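Local atomic coordinates of tungsten-containing formylmethanofuran dehydrogenase 2 subunit C (Methanothermobacter wolfeii, PDB entry 5T5I), a protein that forms part of the tungsten-containing formylmethanofuran dehydrogenase complex, which probably catalyses the reversible reduction of carbon dioxide to formylmethanofuran in methanogenesis. Residues C[108-113]-C[127-132]; C[151-156]-C[170-175]; C[197-202]-C[217-222]. One frame throughout, in Å; residues are numbered along the deposited sequence.

Contact 1: C[108-113]-C[127-132]; sequences TVEGNA and EILGDA
Val109 is joined to 127-132 through both its N-H and its C=O: its N donates to Glu127 O at 2.9 Å, and its O accepts Leu129 N, also at 2.9 Å. This parallel pairing outlasts the strands. In the bend that follows, Gly130 N approaches Gly111 O from above the carbonyl plane in a bent bond (131° at the hydrogen), and Ala113 N meets Asp131 O at 3.0 Å.

One side chain joins the backbone bonds. Asn112 OD1 accepts Asp131 N at 2.8 Å, the donor tilted 18° from the amide plane; a chi1 of -51° sets the amide carbon CG beside its own backbone N.

Apolar contacts fall to Ile128, whose CD1 meets Ala113 CB at 3.8 Å, while CG1 lies 4.2 Å from Val109 CB. Leu129 runs side by side with Glu110, its CD1 4.2 Å from Glu110 CG.

The polar bonds recur from coil to coil: Asn93 OD1 accepts Asn112 N, and Asp131 OD1 accepts Asn157 N. Such a stack of Asn and Asp side chains at a bend, familiar from parallel beta-helices, satisfies backbone N-H groups where the chain leaves its strand.

Contact 2: C[151-156]-C[170-175]; sequences TITVHG and KIIIKG
Strands 151-154 and 170-173 run parallel, only 6° apart in direction, and are stitched by regular bonds from Ile152 N to Lys170 O, Ile172 N to Ile152 O, Val154 N to Ile172 O and Lys174 N to Val154 O, followed by a weak bond from Gly175 N to Gly156 O. Paired strand residues therefore put their side chains on the same face of the sheet. On the buried face Ile173 lies alongside Val154; its chi2 of -58° turns CD1 back to sit 3.9 Å from both Val154 CB and Val154 CG2. Ile152 CD1 reaches Ile171 CG1 at 4.3 Å, and Met121, Val136 and Met147 pack against Ile152 from neighbouring loops. Parallel strands in successive coils with aliphatic residues stacked inward are the mark of a parallel beta-helix, and here two adjacent coils of it meet. Thr151, Thr153, Lys170 and Ile172 line the other face. There the Lys170 chain bends at chi3 (65°), and its CE lies 4.0 Å from Thr151 CG2, while NZ forms a salt bridge with Glu236. Just past the strands, Lys174 lies side by side with His155 and lays CD over one face of the imidazole, offset toward the rim, in a CH-pi contact 4.0 Å from the ring centroid. The nearest ring atom is His155 ND1, 3.8 Å from Lys174 CD; the hydrogen bond between His155 NE2 and Glu127 OE2 would help to hold the ring's rotation.

Contact 3: C[197-202]-C[217-222]; sequences VARAGG and EFLAGF
Glu217 O and Ala200 N share a water, which donates to Glu217 O at 2.8 Å and accepts Ala200 N at 2.9 Å. A second water makes the crossed bridge, accepting Arg199 N at 3.0 Å and donating to Phe218 O at 2.8 Å. These bridges stand in for direct pairing, since the single direct bond between the segments, Glu217 N to Val197 O, is long at 3.2 Å and weak. The chain thus parts from the regular parallel bonding of the beta-helix near its C-terminal end, where 196-198 still pairs with strand 177-179 on its other side. Residues Arg199 to Gly202 form a type II beta turn with Gly201 in the positive-phi position (phi 72°), and three side chains of 217-222 close on this turn. Leu219 sends CD1 to Gly202 CA, 3.6 Å away. The edge of the Phe218 ring faces Ala200 O, which lies 3.4 Å from CE1 and near the ring plane. Phe222 likewise offers an edge to Gly201 O, 3.5 Å from CZ, and one of its faces is covered near the rim by Phe218 CZ. Phe245 meets Phe218 edge-to-face, while Val258 of strand 256-261 touches both phenylalanines. Arg199 and Glu217 do not pair with each other: Arg199 NE forms a salt bridge with an acidic side chain of another protein chain, and the Glu217 carboxylate with a basic side chain of that chain.

From the N terminus the three contacts follow in series, none nested in or crossing another. Contact 1 closes a loop in which 13 residues lie between segments 108-113 and 127-132, and contact 2 closes one with as many between 151-156 and 170-175. These two are direct neighbours, their centres 10 Å apart, because strand 125-128 lies beside 151-154; Ile128 N and O probably bond to Thr153 O and His155 N. Together they tie successive coils in the middle of the beta-helix. Contact 3 stands apart, about 20 Å from contact 2 between centres, and closes a 14-residue loop spanning strand 208-211, joining the turn after 196-198 to the loop that leads into the C-terminal antiparallel strands.

Contact 1: C[108-113]-C[127-132]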
loop_
_atom_site.group_PDB
_atom_site.type_symbol
_atom_site.label_atom_id
_atom_site.label_comp_id
_atom_site.label_asym_id
_atom_site.label_seq_id
_atom_site.Cartn_x
_atom_site.Cartn_y
_atom_site.Cartn_z
ATOM N N THR C 108 11.211 -39.224 -34.142
ATOM C CA THR C 108 12.214 -38.337 -33.559
ATOM C C THR C 108 12.266 -37.088 -34.437
ATOM O O THR C 108 12.453 -37.212 -35.636
ATOM C CB THR C 108 13.599 -39.009 -33.443
ATOM O OG1 THR C 108 13.475 -40.178 -32.640
ATOM C CG2 THR C 108 14.644 -38.096 -32.800
ATOM N N VAL C 109 12.063 -35.905 -33.848
ATOM C CA VAL C 109 12.171 -34.619 -34.541
ATOM C C VAL C 109 13.421 -33.960 -33.970
ATOM O O VAL C 109 13.454 -33.668 -32.775
ATOM C CB VAL C 109 10.920 -33.728 -34.334
ATOM C CG1 VAL C 109 11.114 -32.339 -34.969
ATOM C CG2 VAL C 109 9.666 -34.409 -34.885
ATOM N N GLU C 110 14.456 -33.752 -34.799
ATOM C CA GLU C 110 15.710 -33.152 -34.316
ATOM C C GLU C 110 15.603 -31.648 -34.047
ATOM O O GLU C 110 16.370 -31.128 -33.236
ATOM C CB GLU C 110 16.881 -33.462 -35.243
ATOM C CG GLU C 110 17.192 -34.941 -35.235
ATOM C CD GLU C 110 18.378 -35.393 -36.054
ATOM O OE1 GLU C 110 18.522 -36.626 -36.189
ATOM O OE2 GLU C 110 19.152 -34.545 -36.558
ATOM N N GLY C 111 14.669 -30.976 -34.719
ATOM C CA GLY C 111 14.421 -29.552 -34.537
ATOM C C GLY C 111 13.183 -29.294 -33.705
ATOM O O GLY C 111 12.895 -30.039 -32.762
ATOM N N ASN C 112 12.425 -28.250 -34.068
ATOM C CA ASN C 112 11.186 -27.870 -33.385
ATOM C C ASN C 112 9.951 -28.500 -34.039
ATOM O O ASN C 112 10.004 -28.932 -35.191
ATOM C CB ASN C 112 11.020 -26.347 -33.372
ATOM C CG ASN C 112 12.231 -25.617 -32.854
ATOM O OD1 ASN C 112 12.781 -25.967 -31.803
ATOM N ND2 ASN C 112 12.714 -24.629 -33.600
ATOM N N ALA C 113 8.834 -28.541 -33.288
ATOM C CA ALA C 113 7.541 -29.038 -33.769
ATOM C C ALA C 113 6.457 -27.989 -33.518
ATOM O O ALA C 113 6.504 -27.270 -32.522
ATOM C CB ALA C 113 7.165 -30.330 -33.062
ATOM N N GLU C 127 9.657 -38.023 -29.751
ATOM C CA GLU C 127 10.773 -37.346 -29.090
ATOM C C GLU C 127 11.124 -36.105 -29.908
ATOM O O GLU C 127 11.438 -36.232 -31.085
ATOM C CB GLU C 127 11.987 -38.281 -28.951
ATOM C CG GLU C 127 13.078 -37.681 -28.089
ATOM C CD GLU C 127 14.085 -38.675 -27.545
ATOM O OE1 GLU C 127 14.332 -39.711 -28.205
ATOM O OE2 GLU C 127 14.633 -38.412 -26.452
ATOM N N ILE C 128 10.995 -34.904 -29.311
ATOM C CA ILE C 128 11.277 -33.625 -29.980
ATOM C C ILE C 128 12.505 -33.043 -29.294
ATOM O O ILE C 128 12.445 -32.760 -28.100
ATOM C CB ILE C 128 10.038 -32.690 -29.915
ATOM C CG1 ILE C 128 8.850 -33.313 -30.705
ATOM C CG2 ILE C 128 10.353 -31.287 -30.462
ATOM C CD1 ILE C 128 7.482 -32.862 -30.258
ATOM N N LEU C 129 13.626 -32.917 -30.019
ATOM C CA LEU C 129 14.873 -32.417 -29.421
ATOM C C LEU C 129 14.890 -30.884 -29.251
ATOM O O LEU C 129 15.630 -30.384 -28.396
ATOM C CB LEU C 129 16.123 -32.914 -30.169
ATOM C CG LEU C 129 16.221 -34.425 -30.442
ATOM C CD1 LEU C 129 17.546 -34.775 -31.099
ATOM C CD2 LEU C 129 16.070 -35.243 -29.164
ATOM N N GLY C 130 14.067 -30.172 -30.020
ATOM C CA GLY C 130 13.903 -28.726 -29.904
ATOM C C GLY C 130 12.703 -28.368 -29.045
ATOM O O GLY C 130 12.378 -29.079 -28.081
ATOM N N ASP C 131 12.028 -27.269 -29.400
ATOM C CA ASP C 131 10.833 -26.784 -28.706
ATOM C C ASP C 131 9.551 -27.327 -29.372
ATOM O O ASP C 131 9.584 -27.721 -30.537
ATOM C CB ASP C 131 10.767 -25.238 -28.752
ATOM C CG ASP C 131 11.945 -24.521 -28.136
ATOM O OD1 ASP C 131 12.484 -25.021 -27.118
ATOM O OD2 ASP C 131 12.291 -23.430 -28.629
ATOM N N ALA C 132 8.418 -27.294 -28.655
ATOM C CA ALA C 132 7.108 -27.686 -29.199
ATOM C C ALA C 132 6.140 -26.509 -29.013
ATOM O O ALA C 132 6.428 -25.593 -28.244
ATOM C CB ALA C 132 6.571 -28.942 -28.513
#

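Contact 2: C[151-156]-C[170-175]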
loop_
_atom_site.group_PDB
_atom_site.type_symbol
_atom_site.label_atom_id
_atom_site.label_comp_id
_atom_site.label_asym_id
_atom_site.label_seq_id
_atom_site.Cartn_x
_atom_site.Cartn_y
_atom_site.Cartn_z
ATOM N N THR C 151 4.139 -42.083 -25.067
ATOM C CA THR C 151 5.040 -41.168 -24.359
ATOM C C THR C 151 5.490 -40.056 -25.309
ATOM O O THR C 151 5.904 -40.336 -26.433
ATOM C CB THR C 151 6.269 -41.894 -23.793
ATOM O OG1 THR C 151 5.831 -42.976 -22.972
ATOM C CG2 THR C 151 7.158 -40.974 -22.956
ATOM N N ILE C 152 5.432 -38.809 -24.851
ATOM C CA ILE C 152 5.925 -37.658 -25.609
ATOM C C ILE C 152 6.996 -37.010 -24.751
ATOM O O ILE C 152 6.723 -36.684 -23.597
ATOM C CB ILE C 152 4.806 -36.635 -25.966
ATOM C CG1 ILE C 152 3.632 -37.327 -26.691
ATOM C CG2 ILE C 152 5.399 -35.481 -26.827
ATOM C CD1 ILE C 152 2.379 -36.507 -26.770
ATOM N N THR C 153 8.189 -36.799 -25.308
ATOM C CA THR C 153 9.300 -36.120 -24.629
ATOM C C THR C 153 9.721 -34.915 -25.480
ATOM O O THR C 153 10.024 -35.080 -26.658
ATOM C CB THR C 153 10.490 -37.056 -24.383
ATOM O OG1 THR C 153 10.033 -38.231 -23.723
ATOM C CG2 THR C 153 11.577 -36.394 -23.525
ATOM N N VAL C 154 9.714 -33.720 -24.895
ATOM C CA VAL C 154 10.150 -32.469 -25.542
ATOM C C VAL C 154 11.389 -32.019 -24.765
ATOM O O VAL C 154 11.273 -31.748 -23.570
ATOM C CB VAL C 154 9.032 -31.392 -25.515
ATOM C CG1 VAL C 154 9.519 -30.062 -26.103
ATOM C CG2 VAL C 154 7.791 -31.869 -26.255
ATOM N N HIS C 155 12.560 -31.941 -25.420
ATOM C CA HIS C 155 13.815 -31.562 -24.746
ATOM C C HIS C 155 13.928 -30.057 -24.493
ATOM O O HIS C 155 14.602 -29.662 -23.550
ATOM C CB HIS C 155 15.041 -32.094 -25.491
ATOM C CG HIS C 155 15.168 -33.583 -25.424
ATOM N ND1 HIS C 155 16.272 -34.180 -24.868
ATOM C CD2 HIS C 155 14.293 -34.551 -25.791
ATOM C CE1 HIS C 155 16.071 -35.482 -24.963
ATOM N NE2 HIS C 155 14.879 -35.750 -25.482
ATOM N N GLY C 156 13.249 -29.250 -25.310
ATOM C CA GLY C 156 13.210 -27.802 -25.150
ATOM C C GLY C 156 11.982 -27.376 -24.367
ATOM O O GLY C 156 11.513 -28.102 -23.484
ATOM N N LYS C 170 1.972 -40.465 -21.062
ATOM C CA LYS C 170 2.957 -39.666 -20.335
ATOM C C LYS C 170 3.549 -38.555 -21.193
ATOM O O LYS C 170 3.916 -38.796 -22.342
ATOM C CB LYS C 170 4.075 -40.601 -19.864
ATOM C CG LYS C 170 5.132 -39.951 -18.998
ATOM C CD LYS C 170 5.933 -40.976 -18.204
ATOM C CE LYS C 170 6.769 -41.909 -19.056
ATOM N NZ LYS C 170 7.457 -42.947 -18.242
ATOM N N ILE C 171 3.684 -37.353 -20.617
ATOM C CA ILE C 171 4.301 -36.207 -21.292
ATOM C C ILE C 171 5.431 -35.685 -20.403
ATOM O O ILE C 171 5.199 -35.370 -19.232
ATOM C CB ILE C 171 3.289 -35.088 -21.619
ATOM C CG1 ILE C 171 2.190 -35.589 -22.582
ATOM C CG2 ILE C 171 4.019 -33.849 -22.217
ATOM C CD1 ILE C 171 0.978 -34.643 -22.725
ATOM N N ILE C 172 6.634 -35.550 -20.967
ATOM C CA ILE C 172 7.787 -35.004 -20.254
ATOM C C ILE C 172 8.278 -33.758 -21.007
ATOM O O ILE C 172 8.610 -33.858 -22.188
ATOM C CB ILE C 172 8.920 -36.054 -20.090
ATOM C CG1 ILE C 172 8.432 -37.267 -19.259
ATOM C CG2 ILE C 172 10.163 -35.415 -19.440
ATOM C CD1 ILE C 172 9.350 -38.469 -19.290
ATOM N N ILE C 173 8.305 -32.596 -20.341
ATOM C CA ILE C 173 8.863 -31.355 -20.906
ATOM C C ILE C 173 10.139 -31.099 -20.114
ATOM O O ILE C 173 10.066 -30.862 -18.903
ATOM C CB ILE C 173 7.893 -30.134 -20.810
ATOM C CG1 ILE C 173 6.477 -30.469 -21.306
ATOM C CG2 ILE C 173 8.465 -28.906 -21.557
ATOM C CD1 ILE C 173 6.344 -30.977 -22.735
ATOM N N LYS C 174 11.297 -31.164 -20.764
ATOM C CA LYS C 174 12.571 -30.945 -20.070
ATOM C C LYS C 174 12.850 -29.446 -19.811
ATOM O O LYS C 174 13.573 -29.116 -18.880
ATOM C CB LYS C 174 13.715 -31.639 -20.792
ATOM C CG LYS C 174 13.508 -33.158 -20.879
ATOM C CD LYS C 174 14.751 -33.909 -21.439
ATOM C CE LYS C 174 15.165 -35.228 -20.799
ATOM N NZ LYS C 174 14.159 -35.872 -19.897
ATOM N N GLY C 175 12.247 -28.566 -20.611
ATOM C CA GLY C 175 12.331 -27.123 -20.435
ATOM C C GLY C 175 11.135 -26.556 -19.681
ATOM O O GLY C 175 10.545 -27.216 -18.815
#

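Contact 3: C[197-202]-C[217-222]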
loop_
_atom_site.group_PDB
_atom_site.type_symbol
_atom_site.label_atom_id
_atom_site.label_comp_id
_atom_site.label_asym_id
_atom_site.label_seq_id
_atom_site.Cartn_x
_atom_site.Cartn_y
_atom_site.Cartn_z
ATOM N N VAL C 197 4.312 -20.821 -15.852
ATOM C CA VAL C 197 3.873 -19.442 -15.584
ATOM C C VAL C 197 2.617 -19.478 -14.688
ATOM O O VAL C 197 2.598 -18.832 -13.642
ATOM C CB VAL C 197 3.635 -18.633 -16.885
ATOM C CG1 VAL C 197 3.029 -17.261 -16.593
ATOM C CG2 VAL C 197 4.931 -18.501 -17.679
ATOM N N ALA C 198 1.583 -20.219 -15.090
ATOM C CA ALA C 198 0.341 -20.251 -14.315
ATOM C C ALA C 198 -0.599 -21.393 -14.679
ATOM O O ALA C 198 -0.483 -22.008 -15.738
ATOM C CB ALA C 198 -0.409 -18.936 -14.495
ATOM N N ARG C 199 -1.557 -21.625 -13.780
ATOM C CA ARG C 199 -2.717 -22.493 -13.946
ATOM C C ARG C 199 -2.428 -23.968 -14.212
ATOM O O ARG C 199 -3.187 -24.604 -14.949
ATOM C CB ARG C 199 -3.615 -21.909 -15.071
ATOM C CG ARG C 199 -4.042 -20.478 -14.811
ATOM C CD ARG C 199 -4.638 -19.780 -16.028
ATOM N NE ARG C 199 -4.842 -18.368 -15.719
ATOM C CZ ARG C 199 -5.386 -17.459 -16.519
ATOM N NH1 ARG C 199 -5.847 -17.804 -17.713
ATOM N NH2 ARG C 199 -5.522 -16.205 -16.109
ATOM N N ALA C 200 -1.401 -24.541 -13.570
ATOM C CA ALA C 200 -1.133 -25.974 -13.743
ATOM C C ALA C 200 -2.298 -26.770 -13.148
ATOM O O ALA C 200 -2.769 -26.452 -12.062
ATOM C CB ALA C 200 0.175 -26.375 -13.051
ATOM N N GLY C 201 -2.797 -27.737 -13.902
ATOM C CA GLY C 201 -3.884 -28.581 -13.440
ATOM C C GLY C 201 -5.245 -27.911 -13.367
ATOM O O GLY C 201 -6.144 -28.443 -12.707
ATOM N N GLY C 202 -5.411 -26.763 -14.042
ATOM C CA GLY C 202 -6.685 -26.056 -14.077
ATOM C C GLY C 202 -7.795 -26.981 -14.534
ATOM O O GLY C 202 -7.639 -27.665 -15.544
ATOM N N GLU C 217 2.541 -18.778 -10.473
ATOM C CA GLU C 217 1.196 -18.646 -9.906
ATOM C C GLU C 217 0.508 -20.001 -9.894
ATOM O O GLU C 217 0.797 -20.837 -10.741
ATOM C CB GLU C 217 0.347 -17.712 -10.765
ATOM C CG GLU C 217 0.883 -16.297 -10.896
ATOM C CD GLU C 217 0.142 -15.523 -11.968
ATOM O OE1 GLU C 217 -1.081 -15.309 -11.806
ATOM O OE2 GLU C 217 0.746 -15.241 -13.026
ATOM N N PHE C 218 -0.402 -20.211 -8.943
ATOM C CA PHE C 218 -1.157 -21.457 -8.835
ATOM C C PHE C 218 -2.659 -21.137 -8.643
ATOM O O PHE C 218 -3.076 -20.034 -8.998
ATOM C CB PHE C 218 -0.531 -22.381 -7.776
ATOM C CG PHE C 218 -0.976 -23.835 -7.752
ATOM C CD1 PHE C 218 -1.148 -24.554 -8.932
ATOM C CD2 PHE C 218 -1.275 -24.464 -6.551
ATOM C CE1 PHE C 218 -1.587 -25.875 -8.905
ATOM C CE2 PHE C 218 -1.713 -25.789 -6.529
ATOM C CZ PHE C 218 -1.843 -26.493 -7.703
ATOM N N LEU C 219 -3.474 -22.090 -8.148
ATOM C CA LEU C 219 -4.918 -21.992 -8.116
ATOM C C LEU C 219 -5.518 -22.290 -6.738
ATOM O O LEU C 219 -5.143 -23.272 -6.080
ATOM C CB LEU C 219 -5.401 -23.003 -9.149
ATOM C CG LEU C 219 -5.136 -22.668 -10.638
ATOM C CD1 LEU C 219 -5.387 -23.897 -11.506
ATOM C CD2 LEU C 219 -6.028 -21.533 -11.125
ATOM N N ALA C 220 -6.490 -21.454 -6.325
ATOM C CA ALA C 220 -7.133 -21.550 -5.022
ATOM C C ALA C 220 -8.094 -22.733 -4.848
ATOM O O ALA C 220 -8.487 -23.013 -3.720
ATOM C CB ALA C 220 -7.830 -20.246 -4.688
ATOM N N GLY C 221 -8.445 -23.421 -5.943
ATOM C CA GLY C 221 -9.284 -24.614 -5.892
ATOM C C GLY C 221 -8.545 -25.879 -5.467
ATOM O O GLY C 221 -9.154 -26.947 -5.396
ATOM N N PHE C 222 -7.231 -25.792 -5.178
ATOM C CA PHE C 222 -6.446 -26.954 -4.743
ATOM C C PHE C 222 -6.335 -26.997 -3.218
ATOM O O PHE C 222 -6.318 -25.947 -2.582
ATOM C CB PHE C 222 -5.063 -26.932 -5.391
ATOM C CG PHE C 222 -5.064 -27.490 -6.796
ATOM C CD1 PHE C 222 -5.482 -26.717 -7.867
ATOM C CD2 PHE C 222 -4.667 -28.800 -7.043
ATOM C CE1 PHE C 222 -5.499 -27.239 -9.163
ATOM C CE2 PHE C 222 -4.697 -29.324 -8.336
ATOM C CZ PHE C 222 -5.131 -28.545 -9.386
HETATM O O HOH W 1 -2.633 -19.617 -11.769
HETATM O O HOH W 2 0.675 -23.333 -11.890
#